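Local structure of transaminase (Bacillus megaterium, 5G09) at residues H146-W151 with Q240-A245; L59-L64 with S301-P306; V431-V436 with D455-A460; T127-A132 with L265-E270. The protein probably catalyses the pyridoxal-phosphate-dependent transfer of amino groups between amines and carbonyl compounds, as a class-III aminotransferase. All coordinates share one frame; numbering follows the deposited sequence.

Contact 1 (H146-W151 with Q240-A245). With 6DF ([6-methyl-5-oxidanyl-4-[(~{E})-[(1~{R})-1-phenylethyl]iminomethyl]pyridin-3-yl]methyl dihydrogen phosphate), chain R.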
# COMPACT_ATOMS: atom_id res chain seq x y z
N HIS D 146 19.56 4.55 -6.28
CA HIS D 146 20.50 3.75 -7.13
C HIS D 146 20.87 2.37 -6.55
O HIS D 146 21.60 1.60 -7.18
CB HIS D 146 21.79 4.52 -7.54
CG HIS D 146 21.54 5.89 -8.10
ND1 HIS D 146 20.49 6.18 -8.95
CD2 HIS D 146 22.22 7.06 -7.95
CE1 HIS D 146 20.51 7.46 -9.27
NE2 HIS D 146 21.56 8.02 -8.68
N ASP D 147 20.39 2.05 -5.35
CA ASP D 147 20.59 0.68 -4.80
C ASP D 147 19.91 -0.37 -5.67
O ASP D 147 18.81 -0.16 -6.20
CB ASP D 147 20.03 0.54 -3.37
CG ASP D 147 21.06 0.90 -2.30
OD1 ASP D 147 22.05 1.61 -2.60
OD2 ASP D 147 20.86 0.47 -1.15
N TYR D 148 20.61 -1.49 -5.82
CA TYR D 148 20.03 -2.66 -6.45
C TYR D 148 20.08 -3.83 -5.45
O TYR D 148 21.18 -4.23 -5.03
CB TYR D 148 20.73 -3.01 -7.77
CG TYR D 148 20.00 -4.15 -8.43
CD1 TYR D 148 18.88 -3.89 -9.23
CD2 TYR D 148 20.33 -5.48 -8.15
CE1 TYR D 148 18.14 -4.93 -9.79
CE2 TYR D 148 19.58 -6.53 -8.70
CZ TYR D 148 18.49 -6.25 -9.52
OH TYR D 148 17.74 -7.28 -10.07
N HIS D 149 18.91 -4.36 -5.06
CA HIS D 149 18.89 -5.46 -4.08
C HIS D 149 18.15 -6.68 -4.56
O HIS D 149 17.83 -7.57 -3.76
CB HIS D 149 18.31 -4.98 -2.72
CG HIS D 149 19.12 -3.88 -2.08
ND1 HIS D 149 20.36 -4.12 -1.53
CD2 HIS D 149 18.86 -2.56 -1.89
CE1 HIS D 149 20.84 -2.98 -1.05
NE2 HIS D 149 19.96 -2.03 -1.26
N GLY D 150 17.85 -6.73 -5.85
CA GLY D 150 17.08 -7.84 -6.42
C GLY D 150 15.82 -7.42 -7.15
O GLY D 150 15.49 -6.22 -7.23
N TRP D 151 15.12 -8.43 -7.68
CA TRP D 151 14.00 -8.24 -8.62
C TRP D 151 12.66 -8.80 -8.11
O TRP D 151 11.60 -8.46 -8.67
CB TRP D 151 14.31 -8.87 -9.98
CG TRP D 151 14.40 -10.36 -9.90
CD1 TRP D 151 15.49 -11.12 -9.53
CD2 TRP D 151 13.32 -11.28 -10.13
NE1 TRP D 151 15.15 -12.45 -9.54
CE2 TRP D 151 13.83 -12.58 -9.92
CE3 TRP D 151 11.98 -11.13 -10.53
CZ2 TRP D 151 13.04 -13.73 -10.08
CZ3 TRP D 151 11.18 -12.28 -10.68
CH2 TRP D 151 11.72 -13.57 -10.45
N GLN D 240 27.86 0.38 -4.45
CA GLN D 240 26.67 0.06 -5.27
C GLN D 240 27.10 -0.71 -6.51
O GLN D 240 27.98 -0.25 -7.26
CB GLN D 240 25.90 1.33 -5.63
CG GLN D 240 25.17 1.88 -4.42
CD GLN D 240 24.58 3.25 -4.68
OE1 GLN D 240 25.29 4.17 -5.08
NE2 GLN D 240 23.27 3.40 -4.47
N GLY D 241 26.51 -1.88 -6.70
CA GLY D 241 26.96 -2.81 -7.74
C GLY D 241 26.48 -2.35 -9.11
O GLY D 241 27.23 -1.71 -9.89
N ALA D 242 25.22 -2.67 -9.41
CA ALA D 242 24.63 -2.27 -10.66
C ALA D 242 24.61 -0.73 -10.77
O ALA D 242 24.83 -0.17 -11.85
CB ALA D 242 23.21 -2.84 -10.76
N GLY D 243 24.32 -0.06 -9.65
CA GLY D 243 24.28 1.40 -9.59
C GLY D 243 25.65 2.04 -9.81
O GLY D 243 25.74 3.23 -10.08
N SER D 244 26.71 1.25 -9.65
CA SER D 244 28.04 1.67 -10.13
C SER D 244 28.64 2.89 -9.41
O SER D 244 28.94 3.92 -10.05
CB SER D 244 27.97 1.87 -11.65
OG SER D 244 27.59 0.65 -12.27
N ALA D 245 28.81 2.79 -8.09
CA ALA D 245 29.25 3.93 -7.26
C ALA D 245 30.05 3.49 -6.03
O ALA D 245 29.78 2.43 -5.46
CB ALA D 245 28.03 4.77 -6.84
N1 6DF R . 21.85 -7.74 -4.28
C2 6DF R . 22.80 -7.19 -5.03
N2 6DF R . 22.28 -8.02 -9.23
C3 6DF R . 22.91 -7.57 -6.37
C4 6DF R . 22.06 -8.53 -6.90
C5 6DF R . 21.08 -9.07 -6.06
C6 6DF R . 21.01 -8.66 -4.76
C7 6DF R . 22.25 -8.09 -10.72
C8 6DF R . 22.26 -9.51 -11.28
C9 6DF R . 23.18 -7.13 -11.42
C10 6DF R . 24.51 -6.96 -11.00
C11 6DF R . 25.32 -6.06 -11.69
C12 6DF R . 24.84 -5.36 -12.81
C13 6DF R . 23.52 -5.54 -13.24
O2P 6DF R . 20.06 -11.95 -9.08
P 6DF R . 19.97 -12.46 -7.65
O3P 6DF R . 18.49 -12.62 -7.29
O1P 6DF R . 20.70 -13.76 -7.46
O4P 6DF R . 20.68 -11.38 -6.70
C5' 6DF R . 20.06 -10.10 -6.50
C2' 6DF R . 23.70 -6.16 -4.36
O3 6DF R . 23.85 -6.98 -7.14
C4' 6DF R . 22.08 -8.94 -8.34
C14 6DF R . 22.70 -6.43 -12.54
O HOH W 1 23.39 -0.52 -7.11
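The CA atoms of His-146 and Gly-243 come within 5.1 Å of each other where the 146-151 loop runs past the type I turn Gly-241 to Ser-244. One water joins the two backbones. It donates to His-146 O and accepts from Gly-243 N at 2.7 Å. Beside it, the extended Gln-240 side chain donates from NE2 to Asp-147 OD1 at 2.9 Å. The bond uses the anti lone pair of OD1, and the amide and carboxylate planes stand 71° apart. Gln-240 NE2 also bonds Glu-145 O, and Arg-144 makes a salt bridge to OD1. The other oxygen, OD2, takes the bond from His-149 NE2 at 2.7 Å, above the carboxylate plane. Tyr-148 CB rests on Ala-242 CB at 3.9 Å. With CG opposite its own N (chi1 -174°), the Tyr-148 ring leads on to the ligand, and CE2 lies 3.1 Å from imine N2 of 6DF. Ala-242 CB meets phenyl atom C12 of 6DF at 3.6 Å. Replacing Asp-147 with an alanine would probably leave His-149 NE2 and Arg-144 without this acceptor and the Gln-240 amide with one bond fewer. Asp-147 thus probably fixes the His-149 ring, whose ND1 bonds Asp-269 beside the cofactor's pyridine nitrogen.

Contact 2 (L59-L64 with S301-P306). With 6DF ([6-methyl-5-oxidanyl-4-[(~{E})-[(1~{R})-1-phenylethyl]iminomethyl]pyridin-3-yl]methyl dihydrogen phosphate), chain R.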
# COMPACT_ATOMS: atom_id res chain seq x y z
N LEU D 59 28.10 -11.61 -14.04
CA LEU D 59 27.47 -10.53 -13.27
C LEU D 59 28.24 -10.35 -11.96
O LEU D 59 27.66 -10.37 -10.87
CB LEU D 59 25.97 -10.84 -13.05
CG LEU D 59 25.09 -10.92 -14.31
CD1 LEU D 59 23.73 -11.54 -14.02
CD2 LEU D 59 24.91 -9.55 -14.98
N TYR D 60 29.57 -10.22 -12.08
CA TYR D 60 30.47 -10.04 -10.93
C TYR D 60 30.26 -11.18 -9.96
O TYR D 60 30.23 -10.98 -8.75
CB TYR D 60 30.27 -8.63 -10.30
CG TYR D 60 30.21 -7.60 -11.40
CD1 TYR D 60 31.39 -7.10 -11.98
CD2 TYR D 60 28.98 -7.20 -11.95
CE1 TYR D 60 31.34 -6.21 -13.04
CE2 TYR D 60 28.94 -6.30 -13.01
CZ TYR D 60 30.11 -5.81 -13.55
OH TYR D 60 30.03 -4.93 -14.61
N CYS D 61 30.13 -12.39 -10.50
CA CYS D 61 29.58 -13.48 -9.71
C CYS D 61 30.30 -14.82 -9.87
O CYS D 61 29.89 -15.80 -9.25
CB CYS D 61 28.08 -13.68 -10.01
SG CYS D 61 27.69 -14.08 -11.74
N VAL D 62 31.34 -14.88 -10.71
CA VAL D 62 32.03 -16.18 -10.90
C VAL D 62 33.42 -16.08 -10.24
O VAL D 62 34.48 -16.27 -10.90
CB VAL D 62 32.09 -16.63 -12.39
CG1 VAL D 62 32.52 -18.09 -12.47
CG2 VAL D 62 30.72 -16.46 -13.06
N ASN D 63 33.40 -15.71 -8.95
CA ASN D 63 34.59 -15.32 -8.21
C ASN D 63 35.77 -16.30 -8.33
O ASN D 63 36.91 -15.88 -8.55
CB ASN D 63 34.27 -15.05 -6.73
CG ASN D 63 33.17 -13.99 -6.56
OD1 ASN D 63 32.32 -13.83 -7.43
ND2 ASN D 63 33.19 -13.28 -5.42
N LEU D 64 35.50 -17.59 -8.18
CA LEU D 64 36.55 -18.60 -8.16
C LEU D 64 37.16 -18.83 -9.55
O LEU D 64 38.16 -19.57 -9.68
CB LEU D 64 36.00 -19.93 -7.62
CG LEU D 64 37.01 -20.82 -6.87
CD1 LEU D 64 37.40 -20.25 -5.52
CD2 LEU D 64 36.47 -22.23 -6.69
N SER D 301 28.68 -19.29 -4.09
CA SER D 301 28.99 -20.53 -4.79
C SER D 301 29.86 -20.28 -6.03
O SER D 301 30.16 -21.22 -6.75
CB SER D 301 27.70 -21.29 -5.15
OG SER D 301 27.00 -20.63 -6.21
N SER D 302 30.27 -19.02 -6.26
CA SER D 302 30.82 -18.53 -7.55
C SER D 302 29.97 -18.98 -8.76
O SER D 302 30.50 -19.36 -9.82
CB SER D 302 32.31 -18.89 -7.74
OG SER D 302 33.10 -18.44 -6.63
N SER D 303 28.64 -18.92 -8.58
CA SER D 303 27.64 -19.30 -9.61
C SER D 303 27.75 -20.73 -10.13
O SER D 303 27.17 -21.06 -11.19
CB SER D 303 27.73 -18.36 -10.83
OG SER D 303 27.76 -17.04 -10.38
N SER D 304 28.46 -21.58 -9.40
CA SER D 304 28.62 -22.95 -9.84
C SER D 304 27.27 -23.67 -9.81
O SER D 304 26.97 -24.43 -10.72
CB SER D 304 29.69 -23.70 -9.01
OG SER D 304 29.34 -23.71 -7.62
N LEU D 305 26.48 -23.41 -8.76
CA LEU D 305 25.07 -23.80 -8.73
C LEU D 305 24.30 -22.69 -8.00
O LEU D 305 24.89 -21.91 -7.27
CB LEU D 305 24.87 -25.12 -7.99
CG LEU D 305 25.39 -26.41 -8.66
CD1 LEU D 305 25.31 -27.58 -7.69
CD2 LEU D 305 24.57 -26.67 -9.93
N PRO D 306 22.98 -22.63 -8.18
CA PRO D 306 22.27 -21.52 -7.48
C PRO D 306 22.28 -21.63 -5.94
O PRO D 306 21.84 -22.65 -5.39
CB PRO D 306 20.83 -21.63 -8.01
CG PRO D 306 20.96 -22.42 -9.29
CD PRO D 306 22.09 -23.39 -9.08
N1 6DF R . 21.85 -7.74 -4.28
C2 6DF R . 22.80 -7.19 -5.03
N2 6DF R . 22.28 -8.02 -9.23
C3 6DF R . 22.91 -7.57 -6.37
C4 6DF R . 22.06 -8.53 -6.90
C5 6DF R . 21.08 -9.07 -6.06
C6 6DF R . 21.01 -8.66 -4.76
C7 6DF R . 22.25 -8.09 -10.72
C8 6DF R . 22.26 -9.51 -11.28
C9 6DF R . 23.18 -7.13 -11.42
C10 6DF R . 24.51 -6.96 -11.00
C11 6DF R . 25.32 -6.06 -11.69
C12 6DF R . 24.84 -5.36 -12.81
C13 6DF R . 23.52 -5.54 -13.24
O2P 6DF R . 20.06 -11.95 -9.08
P 6DF R . 19.97 -12.46 -7.65
O3P 6DF R . 18.49 -12.62 -7.29
O1P 6DF R . 20.70 -13.76 -7.46
O4P 6DF R . 20.68 -11.38 -6.70
C5' 6DF R . 20.06 -10.10 -6.50
C2' 6DF R . 23.70 -6.16 -4.36
O3 6DF R . 23.85 -6.98 -7.14
C4' 6DF R . 22.08 -8.94 -8.34
C14 6DF R . 22.70 -6.43 -12.54
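Ser-302 and Ser-303 both hold OG beside their own backbone N, opposite the carbonyl carbon (chi1 -54° and -48°), and each hydroxyl reaches the 59-64 segment. Ser-303 OG donates to Cys-61 O at 2.7 Å. It comes from well above the carbonyl plane, 64° out of it. Ser-302 OG instead accepts from Leu-64 N at 3.0 Å. The same hydroxyl is bonded to Asn-344 OD1 on helix 335-350. Cys-61 O also takes a CH...O contact from Ser-302 CA at 3.3 Å. Val-62 fits alongside: CG1 lies 3.6 Å from Ser-302 O, and CG2 faces Ser-303 OG. An alanine in place of Ser-302 would probably leave Leu-64 N and Asn-344 OD1 without their shared partner. The serines sit in a type I' turn from Ser-301 to Ser-304, where Ser-301 O accepts from both N and OG of Ser-304. Phe-84 of the second subunit packs on Cys-61 and Ser-303. At the other end, Leu-59 CD1 touches methyl C8 of 6DF at 3.7 Å, and the edge of the Tyr-60 ring meets phenyl atom C11. Leu-59 O is bonded to Lys-298 NZ, probably the cofactor-binding lysine of the family. Such a meeting of an N-terminal segment with the loop after this lysine, at a subunit interface, fits the active site of a fold-type I aminotransferase.

Contact 3 (V431-V436 with D455-A460). With 6DF ([6-methyl-5-oxidanyl-4-[(~{E})-[(1~{R})-1-phenylethyl]iminomethyl]pyridin-3-yl]methyl dihydrogen phosphate), chain R.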
# COMPACT_ATOMS: atom_id res chain seq x y z
N VAL D 431 37.69 -9.04 -26.04
CA VAL D 431 37.53 -8.76 -24.61
C VAL D 431 36.12 -8.20 -24.37
O VAL D 431 35.65 -7.37 -25.12
CB VAL D 431 38.59 -7.74 -24.12
CG1 VAL D 431 38.28 -7.20 -22.72
CG2 VAL D 431 39.99 -8.38 -24.15
N LEU D 432 35.48 -8.70 -23.32
CA LEU D 432 34.21 -8.16 -22.86
C LEU D 432 34.46 -7.19 -21.71
O LEU D 432 34.90 -7.59 -20.63
CB LEU D 432 33.31 -9.31 -22.42
CG LEU D 432 32.81 -10.17 -23.58
CD1 LEU D 432 32.41 -11.58 -23.14
CD2 LEU D 432 31.63 -9.44 -24.21
N ILE D 433 34.23 -5.91 -21.95
CA ILE D 433 34.47 -4.92 -20.92
C ILE D 433 33.58 -3.73 -21.17
O ILE D 433 33.33 -3.36 -22.31
CB ILE D 433 35.97 -4.54 -20.83
CG1 ILE D 433 36.29 -3.92 -19.48
CG2 ILE D 433 36.38 -3.64 -21.99
CD1 ILE D 433 37.77 -3.83 -19.15
N GLY D 434 33.07 -3.13 -20.10
CA GLY D 434 32.07 -2.08 -20.27
C GLY D 434 31.43 -1.73 -18.96
O GLY D 434 32.12 -1.62 -17.97
N GLY D 435 30.11 -1.53 -18.96
CA GLY D 435 29.40 -1.29 -17.70
C GLY D 435 27.89 -1.39 -17.91
O GLY D 435 27.44 -1.65 -19.04
N VAL D 436 27.11 -1.18 -16.84
CA VAL D 436 25.64 -1.22 -16.93
C VAL D 436 25.01 0.19 -16.89
O VAL D 436 23.90 0.42 -17.41
CB VAL D 436 25.02 -2.17 -15.88
CG1 VAL D 436 25.40 -3.62 -16.19
CG2 VAL D 436 25.45 -1.82 -14.47
N ASP D 455 46.30 -7.24 -18.34
CA ASP D 455 46.97 -6.44 -19.37
C ASP D 455 46.19 -6.41 -20.67
O ASP D 455 45.98 -5.34 -21.28
CB ASP D 455 48.38 -6.98 -19.63
CG ASP D 455 49.31 -6.76 -18.46
OD1 ASP D 455 49.05 -5.86 -17.63
OD2 ASP D 455 50.32 -7.48 -18.36
N LYS D 456 45.75 -7.58 -21.08
CA LYS D 456 44.97 -7.75 -22.28
C LYS D 456 43.67 -6.93 -22.20
O LYS D 456 43.29 -6.25 -23.17
CB LYS D 456 44.70 -9.25 -22.48
CG LYS D 456 43.87 -9.59 -23.70
CD LYS D 456 43.78 -11.09 -23.90
CE LYS D 456 42.75 -11.42 -24.97
NZ LYS D 456 42.71 -12.88 -25.23
N ALA D 457 42.98 -6.97 -21.05
CA ALA D 457 41.73 -6.20 -20.92
C ALA D 457 41.99 -4.71 -20.90
O ALA D 457 41.26 -3.94 -21.51
CB ALA D 457 40.94 -6.62 -19.69
N MET D 458 43.05 -4.29 -20.20
CA MET D 458 43.43 -2.87 -20.17
C MET D 458 43.89 -2.34 -21.54
O MET D 458 43.62 -1.19 -21.89
CB MET D 458 44.49 -2.62 -19.09
CG MET D 458 44.04 -2.88 -17.66
SD MET D 458 42.72 -1.77 -17.06
CE MET D 458 41.35 -2.92 -17.18
N ASP D 459 44.57 -3.19 -22.31
CA ASP D 459 44.87 -2.88 -23.72
C ASP D 459 43.62 -2.67 -24.54
O ASP D 459 43.52 -1.69 -25.27
CB ASP D 459 45.72 -3.97 -24.39
CG ASP D 459 47.20 -3.89 -24.02
OD1 ASP D 459 47.66 -2.81 -23.56
OD2 ASP D 459 47.91 -4.91 -24.17
N ALA D 460 42.65 -3.59 -24.43
CA ALA D 460 41.39 -3.43 -25.17
C ALA D 460 40.69 -2.13 -24.82
O ALA D 460 40.15 -1.44 -25.70
CB ALA D 460 40.46 -4.63 -24.92
N1 6DF R . 21.85 -7.74 -4.28
C2 6DF R . 22.80 -7.19 -5.03
N2 6DF R . 22.28 -8.02 -9.23
C3 6DF R . 22.91 -7.57 -6.37
C4 6DF R . 22.06 -8.53 -6.90
C5 6DF R . 21.08 -9.07 -6.06
C6 6DF R . 21.01 -8.66 -4.76
C7 6DF R . 22.25 -8.09 -10.72
C8 6DF R . 22.26 -9.51 -11.28
C9 6DF R . 23.18 -7.13 -11.42
C10 6DF R . 24.51 -6.96 -11.00
C11 6DF R . 25.32 -6.06 -11.69
C12 6DF R . 24.84 -5.36 -12.81
C13 6DF R . 23.52 -5.54 -13.24
O2P 6DF R . 20.06 -11.95 -9.08
P 6DF R . 19.97 -12.46 -7.65
O3P 6DF R . 18.49 -12.62 -7.29
O1P 6DF R . 20.70 -13.76 -7.46
O4P 6DF R . 20.68 -11.38 -6.70
C5' 6DF R . 20.06 -10.10 -6.50
C2' 6DF R . 23.70 -6.16 -4.36
O3 6DF R . 23.85 -6.98 -7.14
C4' 6DF R . 22.08 -8.94 -8.34
C14 6DF R . 22.70 -6.43 -12.54
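Val-431 turns its branched end onto the helix, between Lys-456, Ala-457 and Ala-460. Its CB stands 3.7 Å from Ala-460 CB, and its two methyls go to different neighbours. CG1 lies opposite the backbone N (chi1 168°), which sets it over the Ala-457 backbone, 4.0 Å from Ala-457 CA. CG2 lies alongside the aliphatic part of Lys-456, 4.1 Å from CG. The Lys-456 chain is extended, and its NZ goes on to bond Tyr-43 OH. The two alanines keep the helix surface low, so the valine can come close to the backbone. This strand-on-helix contact is consistent with the small domain of a fold-type I enzyme, built from both ends of the chain. Strand 431-432 runs parallel to strand 51-54 at the edge of a small mixed sheet, and helix 451-469 packs on it. Two residues on, Ile-433 points the same way. Its extended chain brings CD1 to Met-458 CE at 4.2 Å, and the two side chains cross at about a right angle. Met-458 starts away from the strand, then bends at chi2 and chi3, which brings CE back. Ile-433 CD1 also lies 4.3 Å from Ala-457 CB. Beyond the glycines, Val-436 leaves the helix behind, and its CG1 meets phenyl atom C12 of 6DF at 3.8 Å.

Contact 4 (T127-A132 with L265-E270). With 6DF ([6-methyl-5-oxidanyl-4-[(~{E})-[(1~{R})-1-phenylethyl]iminomethyl]pyridin-3-yl]methyl dihydrogen phosphate), chain R.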
# COMPACT_ATOMS: atom_id res chain seq x y z
N THR D 127 14.43 -12.75 2.56
CA THR D 127 14.61 -13.32 3.89
C THR D 127 15.08 -12.29 4.93
O THR D 127 14.52 -12.20 6.04
CB THR D 127 15.57 -14.54 3.82
OG1 THR D 127 15.10 -15.45 2.81
CG2 THR D 127 15.59 -15.28 5.18
N ALA D 128 16.11 -11.52 4.58
CA ALA D 128 16.66 -10.51 5.47
C ALA D 128 15.62 -9.43 5.84
O ALA D 128 15.53 -9.05 7.00
CB ALA D 128 17.90 -9.86 4.86
N LEU D 129 14.83 -8.99 4.87
CA LEU D 129 13.77 -8.01 5.13
C LEU D 129 12.75 -8.60 6.10
O LEU D 129 12.34 -7.92 7.03
CB LEU D 129 13.09 -7.52 3.82
CG LEU D 129 13.98 -6.80 2.77
CD1 LEU D 129 13.25 -6.64 1.44
CD2 LEU D 129 14.48 -5.44 3.30
N ASN D 130 12.34 -9.85 5.86
CA ASN D 130 11.34 -10.48 6.71
C ASN D 130 11.87 -10.60 8.15
O ASN D 130 11.16 -10.27 9.10
CB ASN D 130 10.94 -11.87 6.21
CG ASN D 130 10.19 -11.84 4.88
OD1 ASN D 130 9.70 -10.78 4.44
ND2 ASN D 130 10.05 -13.01 4.26
N ILE D 131 13.10 -11.08 8.30
CA ILE D 131 13.68 -11.23 9.61
C ILE D 131 13.85 -9.86 10.31
O ILE D 131 13.52 -9.73 11.48
CB ILE D 131 15.07 -11.90 9.53
CG1 ILE D 131 14.95 -13.35 9.07
CG2 ILE D 131 15.74 -11.90 10.90
CD1 ILE D 131 16.31 -13.87 8.58
N ALA D 132 14.38 -8.84 9.61
CA ALA D 132 14.55 -7.51 10.24
C ALA D 132 13.21 -6.96 10.75
O ALA D 132 13.13 -6.36 11.85
CB ALA D 132 15.15 -6.50 9.27
N LEU D 265 18.21 -1.46 12.82
CA LEU D 265 19.14 -2.45 12.27
C LEU D 265 19.87 -1.97 11.02
O LEU D 265 19.38 -1.10 10.28
CB LEU D 265 18.45 -3.79 11.97
CG LEU D 265 17.80 -4.55 13.14
CD1 LEU D 265 17.05 -5.79 12.64
CD2 LEU D 265 18.82 -4.95 14.21
N TRP D 266 21.07 -2.55 10.81
CA TRP D 266 21.79 -2.31 9.60
C TRP D 266 21.94 -3.64 8.84
O TRP D 266 22.54 -4.60 9.35
CB TRP D 266 23.15 -1.65 9.89
CG TRP D 266 24.02 -1.54 8.66
CD1 TRP D 266 23.61 -1.25 7.37
CD2 TRP D 266 25.44 -1.68 8.61
NE1 TRP D 266 24.70 -1.24 6.52
CE2 TRP D 266 25.84 -1.50 7.26
CE3 TRP D 266 26.43 -1.97 9.57
CZ2 TRP D 266 27.19 -1.60 6.85
CZ3 TRP D 266 27.79 -2.07 9.15
CH2 TRP D 266 28.13 -1.88 7.81
N ILE D 267 21.33 -3.69 7.66
CA ILE D 267 21.50 -4.82 6.73
C ILE D 267 22.49 -4.36 5.71
O ILE D 267 22.25 -3.36 5.05
CB ILE D 267 20.19 -5.18 5.98
CG1 ILE D 267 19.06 -5.44 6.97
CG2 ILE D 267 20.41 -6.42 5.07
CD1 ILE D 267 17.68 -5.55 6.34
N ASN D 268 23.62 -5.05 5.60
CA ASN D 268 24.47 -4.80 4.47
C ASN D 268 24.37 -5.96 3.48
O ASN D 268 24.53 -7.09 3.84
CB ASN D 268 25.93 -4.54 4.83
CG ASN D 268 26.70 -4.06 3.62
OD1 ASN D 268 26.34 -3.04 3.04
ND2 ASN D 268 27.70 -4.82 3.18
N ASP D 269 24.04 -5.62 2.24
CA ASP D 269 23.79 -6.57 1.19
C ASP D 269 25.15 -6.88 0.60
O ASP D 269 25.73 -6.05 -0.09
CB ASP D 269 22.88 -5.91 0.13
CG ASP D 269 22.46 -6.87 -1.00
OD1 ASP D 269 23.07 -7.94 -1.12
OD2 ASP D 269 21.52 -6.52 -1.78
N GLU D 270 25.66 -8.06 0.90
CA GLU D 270 26.95 -8.51 0.37
C GLU D 270 26.79 -9.43 -0.84
O GLU D 270 27.73 -10.17 -1.15
CB GLU D 270 27.75 -9.25 1.47
CG GLU D 270 28.23 -8.36 2.60
CD GLU D 270 29.46 -7.55 2.20
OE1 GLU D 270 30.17 -7.95 1.23
OE2 GLU D 270 29.72 -6.52 2.87
N1 6DF R . 21.85 -7.74 -4.28
C2 6DF R . 22.80 -7.19 -5.03
N2 6DF R . 22.28 -8.02 -9.23
C3 6DF R . 22.91 -7.57 -6.37
C4 6DF R . 22.06 -8.53 -6.90
C5 6DF R . 21.08 -9.07 -6.06
C6 6DF R . 21.01 -8.66 -4.76
C7 6DF R . 22.25 -8.09 -10.72
C8 6DF R . 22.26 -9.51 -11.28
C9 6DF R . 23.18 -7.13 -11.42
C10 6DF R . 24.51 -6.96 -11.00
C11 6DF R . 25.32 -6.06 -11.69
C12 6DF R . 24.84 -5.36 -12.81
C13 6DF R . 23.52 -5.54 -13.24
O2P 6DF R . 20.06 -11.95 -9.08
P 6DF R . 19.97 -12.46 -7.65
O3P 6DF R . 18.49 -12.62 -7.29
O1P 6DF R . 20.70 -13.76 -7.46
O4P 6DF R . 20.68 -11.38 -6.70
C5' 6DF R . 20.06 -10.10 -6.50
C2' 6DF R . 23.70 -6.16 -4.36
O3 6DF R . 23.85 -6.98 -7.14
C4' 6DF R . 22.08 -8.94 -8.34
C14 6DF R . 22.70 -6.43 -12.54
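Ala-132 and Leu-265 mark the tight end of a helix-on-sheet contact in the large domain of the fold-type I architecture. The 127-132 part of helix 121-136 lies over strand 265-269 of the seven-stranded sheet. These short segments are nearly antiparallel at 174°, and their axes are 10.3 Å apart. No hydrogen bond crosses, and all the touching residues are buried. At the tight end Leu-265 CD1 meets Ala-132, 3.9 Å from both its CA and its CB. Ile-267 CD1 closes on the same methyl of Ala-132 at 4.0 Å. The small alanine therefore sits against two branched side chains. Towards Ala-128 the packing is looser. Ile-267 splits its branches there: CG1 lies beside the backbone N (chi1 -55°) and leads to CD1, while CG2 faces Ala-128 CB at 4.3 Å. Leu-129 starts away from the strand and only its CD2 comes back, 4.4 Å from Ile-267 CD1. Ala-233 of strand 231-236 packs on Ala-132, Leu-265 and Ile-267. A bound diethylene glycol lies about 4 Å from the Leu-265 side chain and is probably from the crystallisation liquor. The strand's other end takes no part in this packing and reaches the cofactor, where Asp-269 OD2 lies 2.8 Å from pyridine N1 of 6DF.

How the contacts relate
From the N terminus, 59-64 comes first, and contact 2 closes the longest loop when 301-306 returns to it. Contact 4 opens inside that loop at 127-132 and closes at 265-270. Contact 1 nests within it in turn, from 146-151 to 240-245. No contacts cross. Contact 3 follows in series as a short loop near the C terminus. Contacts 4 and 1 meet through a probable hydrogen bond, His-149 ND1 to Asp-269 OD2. Contacts 1 and 3 meet where Val-436 packs on Ala-242 and Ser-244. All four reach 6DF, so the large-domain sheet, the N-terminal segment and the C-terminal part converge on one site.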